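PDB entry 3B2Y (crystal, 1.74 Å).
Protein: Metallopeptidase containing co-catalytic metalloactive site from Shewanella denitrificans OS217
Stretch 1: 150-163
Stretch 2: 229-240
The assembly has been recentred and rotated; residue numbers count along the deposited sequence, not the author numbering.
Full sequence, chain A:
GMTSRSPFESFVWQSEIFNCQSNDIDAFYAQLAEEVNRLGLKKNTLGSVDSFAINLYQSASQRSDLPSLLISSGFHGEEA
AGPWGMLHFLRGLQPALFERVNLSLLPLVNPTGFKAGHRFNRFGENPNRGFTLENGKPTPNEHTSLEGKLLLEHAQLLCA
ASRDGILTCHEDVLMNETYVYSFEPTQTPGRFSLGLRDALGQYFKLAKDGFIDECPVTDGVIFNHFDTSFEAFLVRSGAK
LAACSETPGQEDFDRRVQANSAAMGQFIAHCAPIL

Stretch 1 150-163: LLLEHAQLLCAASR
Stretch 2 (229-240) SFEAFLVRSGAK

The centre of this contact is apolar. Phe 230, Phe 233 and Leu 234 of the second stretch meet Leu 151, Leu 152, Ala 155, Leu 158 and Cys 159 of the first. Packed together, these aromatic, aliphatic and sulfur groups bury apolar surface. Phe 233 has chi1 t (173°), chi2 74°, and its CA-to-CB bond points toward the first stretch. Leu 152 (m, t) lays its CD2 over one face of that ring, 3.8 Å from Phe 233 CZ. Leu 152 CD2 sits 4.2 Å from the centroid of the Phe 233 ring and 26° off the normal, a CH-pi contact. Ala 155 CB lies at the ring edge, 4.5 Å from Phe 233 CZ. Cys 159 (m) approaches obliquely, with SG 4.2 Å from Phe 233 CE2.

Phe 230 (chi1 t, chi2 65°) starts sideways, but its ring reaches the first stretch. Leu 158 CD1 meets the ring edge, 4.0 Å from Phe 230 CE1. Leu 151 CD1 is 3.9 Å from Phe 230 CE1. Leu 151 and Leu 158 are both m, t, and both point toward the second stretch.

Leu 234 (m, t) also points toward its partners. Leu 234 CD2 lies 4.0 Å from Cys 159 SG and 4.4 Å from Leu 158 CB. The sulfur therefore touches both Leu 234 and Phe 233. Cys 159 SG also packs 3.5 Å from Ser 237 CB.

The backbones carrying these groups are helices 155-161 and 230-236. Their axes cross at -79°, nearly perpendicular, with a closest approach of 10.1 Å. Cys 159 CA and Leu 234 CA are 6.1 Å apart; Leu 151 CA and Phe 230 CA are 9.2 Å apart. Before helix 155-161, the chain leaves an earlier helix through a type I turn from Leu 152 to Ala 155. His 154 is the N-cap residue, at phi/psi -122/30, and its ND1 donates to Leu 150 O at 3.0 Å. Ser 229 caps the other helix: its OG accepts from Ala 232 N at 3.1 Å.

Toward the polar edge, two serine hydroxyls donate back to helix carbonyls. Ser 162 (p) donates from OG to Leu 158 O at 2.8 Å. Ser 237 (m) donates from OG to Phe 233 O, also at 2.8 Å. Water 2 links the stretches, donating to Ser 162 OG at 2.8 Å and lying within hydrogen-bonding distance of Leu 234 O at 3.1 Å.

Helix 230-236 ends in a Schellman motif. Gly 238 takes phi/psi 118/-6, where a CB would jam against the preceding carbonyl. Ala 239 N donates to Leu 234 O at 2.9 Å, and Gly 238 N to Val 235 O at 2.9 Å. Arg 163 CA lies 4.4 Å from Ala 239 CA. Ala 239 CB packs 3.3 Å from Ser 162 O. Lys 240 N donates to Arg 163 O at 3.0 Å and 156°, the only direct hydrogen bond between the stretches, pairing two backbone polar groups. Arg 163 (t) points its CB away; atoms beyond CG are not modelled. Lys 240 extends as m, t, t, t.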

# COMPACT_ATOMS: atom_id res chain seq x y z
N LEU A 150 1.40 2.78 -16.77
CA LEU A 150 2.51 1.82 -16.77
C LEU A 150 2.12 0.57 -16.01
O LEU A 150 2.45 -0.53 -16.39
CB LEU A 150 3.76 2.43 -16.12
CG LEU A 150 4.37 3.67 -16.80
CD1 LEU A 150 5.48 4.34 -15.88
CD2 LEU A 150 4.91 3.30 -18.29
N LEU A 151 1.39 0.72 -14.91
CA LEU A 151 0.79 -0.43 -14.22
C LEU A 151 -0.20 -1.22 -15.05
O LEU A 151 -0.17 -2.45 -15.07
CB LEU A 151 0.11 0.03 -12.92
CG LEU A 151 1.00 0.54 -11.80
CD1 LEU A 151 0.13 0.77 -10.63
CD2 LEU A 151 2.11 -0.39 -11.39
N LEU A 152 -1.02 -0.52 -15.81
CA LEU A 152 -2.01 -1.15 -16.68
C LEU A 152 -1.36 -1.94 -17.84
O LEU A 152 -1.94 -2.92 -18.35
CB LEU A 152 -3.04 -0.11 -17.13
CG LEU A 152 -4.12 0.31 -16.13
CD1 LEU A 152 -4.99 1.43 -16.70
CD2 LEU A 152 -5.03 -0.92 -15.72
N GLU A 153 -0.15 -1.55 -18.26
CA GLU A 153 0.67 -2.30 -19.25
C GLU A 153 1.07 -3.68 -18.71
O GLU A 153 1.42 -4.55 -19.48
CB GLU A 153 1.94 -1.52 -19.66
CG GLU A 153 1.70 -0.29 -20.55
CD GLU A 153 3.00 0.33 -21.17
OE1 GLU A 153 4.09 0.23 -20.55
OE2 GLU A 153 2.93 0.90 -22.31
N HIS A 154 0.98 -3.86 -17.38
CA HIS A 154 1.34 -5.09 -16.67
C HIS A 154 0.14 -5.58 -15.91
O HIS A 154 0.25 -6.27 -14.89
CB HIS A 154 2.50 -4.77 -15.73
CG HIS A 154 3.73 -4.36 -16.46
ND1 HIS A 154 4.04 -3.04 -16.74
CD2 HIS A 154 4.69 -5.10 -17.06
CE1 HIS A 154 5.16 -3.00 -17.43
NE2 HIS A 154 5.59 -4.23 -17.61
N ALA A 155 -1.04 -5.30 -16.43
CA ALA A 155 -2.26 -5.65 -15.67
C ALA A 155 -2.33 -7.16 -15.35
O ALA A 155 -2.71 -7.60 -14.27
CB ALA A 155 -3.45 -5.27 -16.45
N GLN A 156 -2.07 -7.98 -16.34
CA GLN A 156 -2.23 -9.42 -16.15
C GLN A 156 -1.31 -9.92 -15.05
O GLN A 156 -1.67 -10.77 -14.29
CB GLN A 156 -1.90 -10.13 -17.44
CG GLN A 156 -2.49 -11.53 -17.53
CD GLN A 156 -3.18 -11.74 -18.87
OE1 GLN A 156 -2.52 -11.81 -19.93
NE2 GLN A 156 -4.51 -11.81 -18.85
N LEU A 157 -0.09 -9.39 -15.03
CA LEU A 157 0.92 -9.75 -14.03
C LEU A 157 0.39 -9.31 -12.64
O LEU A 157 0.45 -10.07 -11.67
CB LEU A 157 2.22 -9.09 -14.37
CG LEU A 157 3.36 -9.28 -13.39
CD1 LEU A 157 3.80 -10.72 -13.42
CD2 LEU A 157 4.45 -8.30 -13.69
N LEU A 158 -0.21 -8.12 -12.55
CA LEU A 158 -0.68 -7.62 -11.27
C LEU A 158 -1.92 -8.38 -10.75
O LEU A 158 -2.08 -8.57 -9.55
CB LEU A 158 -0.98 -6.13 -11.35
CG LEU A 158 0.35 -5.37 -11.50
CD1 LEU A 158 0.03 -3.91 -11.90
CD2 LEU A 158 1.25 -5.47 -10.26
N CYS A 159 -2.81 -8.74 -11.67
CA CYS A 159 -3.98 -9.56 -11.34
C CYS A 159 -3.53 -10.95 -10.83
O CYS A 159 -4.01 -11.40 -9.79
CB CYS A 159 -4.92 -9.62 -12.54
SG CYS A 159 -5.69 -7.97 -12.78
N ALA A 160 -2.61 -11.59 -11.53
CA ALA A 160 -1.98 -12.86 -11.03
C ALA A 160 -1.43 -12.71 -9.60
O ALA A 160 -1.64 -13.60 -8.72
CB ALA A 160 -0.86 -13.35 -12.00
N ALA A 161 -0.75 -11.58 -9.37
CA ALA A 161 -0.08 -11.31 -8.08
C ALA A 161 -1.02 -11.11 -6.91
O ALA A 161 -0.61 -11.31 -5.75
CB ALA A 161 0.95 -10.12 -8.25
N SER A 162 -2.29 -10.80 -7.18
CA SER A 162 -3.23 -10.33 -6.13
C SER A 162 -4.41 -11.30 -6.05
O SER A 162 -5.40 -11.01 -5.38
CB SER A 162 -3.73 -8.92 -6.45
OG SER A 162 -4.21 -8.90 -7.80
N ARG A 163 -4.28 -12.45 -6.70
CA ARG A 163 -5.48 -13.35 -6.83
C ARG A 163 -6.09 -13.68 -5.47
O ARG A 163 -7.33 -13.67 -5.26
CB ARG A 163 -5.09 -14.61 -7.54
CG ARG A 163 -6.28 -15.52 -7.83
N SER A 229 -10.05 3.21 -8.16
CA SER A 229 -8.77 3.01 -7.52
C SER A 229 -8.16 1.70 -8.02
O SER A 229 -8.84 0.82 -8.60
CB SER A 229 -8.97 2.91 -6.01
OG SER A 229 -9.72 1.74 -5.70
N PHE A 230 -6.87 1.56 -7.76
CA PHE A 230 -6.12 0.37 -8.14
C PHE A 230 -6.71 -0.87 -7.47
O PHE A 230 -6.97 -1.87 -8.10
CB PHE A 230 -4.70 0.58 -7.64
CG PHE A 230 -3.75 -0.56 -7.90
CD1 PHE A 230 -3.41 -0.89 -9.17
CD2 PHE A 230 -3.10 -1.21 -6.84
CE1 PHE A 230 -2.47 -1.94 -9.44
CE2 PHE A 230 -2.14 -2.22 -7.07
CZ PHE A 230 -1.82 -2.57 -8.39
N GLU A 231 -6.98 -0.75 -6.18
CA GLU A 231 -7.53 -1.87 -5.38
C GLU A 231 -8.93 -2.28 -5.88
O GLU A 231 -9.23 -3.46 -5.93
CB GLU A 231 -7.44 -1.54 -3.87
CG GLU A 231 -8.16 -0.25 -3.42
CD GLU A 231 -7.32 1.04 -3.51
OE1 GLU A 231 -6.34 1.14 -4.27
OE2 GLU A 231 -7.70 2.00 -2.80
N ALA A 232 -9.81 -1.35 -6.19
CA ALA A 232 -11.15 -1.75 -6.69
C ALA A 232 -11.03 -2.44 -8.04
O ALA A 232 -11.77 -3.40 -8.33
CB ALA A 232 -12.11 -0.56 -6.77
N PHE A 233 -10.16 -1.91 -8.88
CA PHE A 233 -9.77 -2.53 -10.17
C PHE A 233 -9.34 -4.01 -9.99
O PHE A 233 -9.82 -4.91 -10.68
CB PHE A 233 -8.61 -1.75 -10.84
CG PHE A 233 -8.07 -2.44 -12.04
CD1 PHE A 233 -8.81 -2.44 -13.23
CD2 PHE A 233 -6.84 -3.15 -12.01
CE1 PHE A 233 -8.33 -3.13 -14.36
CE2 PHE A 233 -6.37 -3.84 -13.15
CZ PHE A 233 -7.10 -3.79 -14.34
N LEU A 234 -8.44 -4.26 -9.06
CA LEU A 234 -7.99 -5.62 -8.86
C LEU A 234 -9.15 -6.54 -8.33
O LEU A 234 -9.20 -7.68 -8.68
CB LEU A 234 -6.76 -5.70 -8.01
CG LEU A 234 -5.53 -4.94 -8.40
CD1 LEU A 234 -4.55 -5.00 -7.27
CD2 LEU A 234 -5.01 -5.60 -9.63
N VAL A 235 -10.07 -6.01 -7.53
CA VAL A 235 -11.22 -6.77 -7.09
C VAL A 235 -12.13 -7.09 -8.27
O VAL A 235 -12.60 -8.22 -8.44
CB VAL A 235 -11.92 -6.03 -5.95
CG1 VAL A 235 -13.29 -6.67 -5.59
CG2 VAL A 235 -10.89 -5.97 -4.72
N ARG A 236 -12.44 -6.09 -9.09
CA ARG A 236 -13.32 -6.33 -10.28
C ARG A 236 -12.62 -7.37 -11.18
O ARG A 236 -13.26 -8.15 -11.89
CB ARG A 236 -13.47 -5.03 -11.03
CG ARG A 236 -14.30 -4.02 -10.34
CD ARG A 236 -14.80 -3.01 -11.37
NE ARG A 236 -15.47 -1.88 -10.72
CZ ARG A 236 -14.86 -0.75 -10.36
NH1 ARG A 236 -13.56 -0.57 -10.58
NH2 ARG A 236 -15.57 0.21 -9.78
N SER A 237 -11.31 -7.40 -11.12
CA SER A 237 -10.49 -8.28 -11.97
C SER A 237 -10.34 -9.68 -11.35
O SER A 237 -9.71 -10.55 -11.95
CB SER A 237 -9.14 -7.64 -12.20
OG SER A 237 -9.28 -6.41 -12.94
N GLY A 238 -10.90 -9.88 -10.15
CA GLY A 238 -10.91 -11.19 -9.50
C GLY A 238 -10.20 -11.38 -8.16
O GLY A 238 -10.33 -12.47 -7.57
N ALA A 239 -9.48 -10.39 -7.63
CA ALA A 239 -8.90 -10.58 -6.28
C ALA A 239 -9.98 -10.94 -5.26
O ALA A 239 -10.96 -10.23 -5.15
CB ALA A 239 -8.18 -9.34 -5.81
N LYS A 240 -9.72 -11.98 -4.47
CA LYS A 240 -10.68 -12.53 -3.55
C LYS A 240 -10.97 -11.63 -2.34
O LYS A 240 -12.08 -11.66 -1.80
CB LYS A 240 -10.20 -13.93 -3.10
CG LYS A 240 -10.06 -14.86 -4.29
CD LYS A 240 -9.70 -16.28 -3.88
CE LYS A 240 -9.63 -17.17 -5.11
NZ LYS A 240 -9.41 -18.58 -4.74
O HOH W 1 -7.21 -11.74 -10.18
O HOH W 2 -6.68 -9.37 -9.09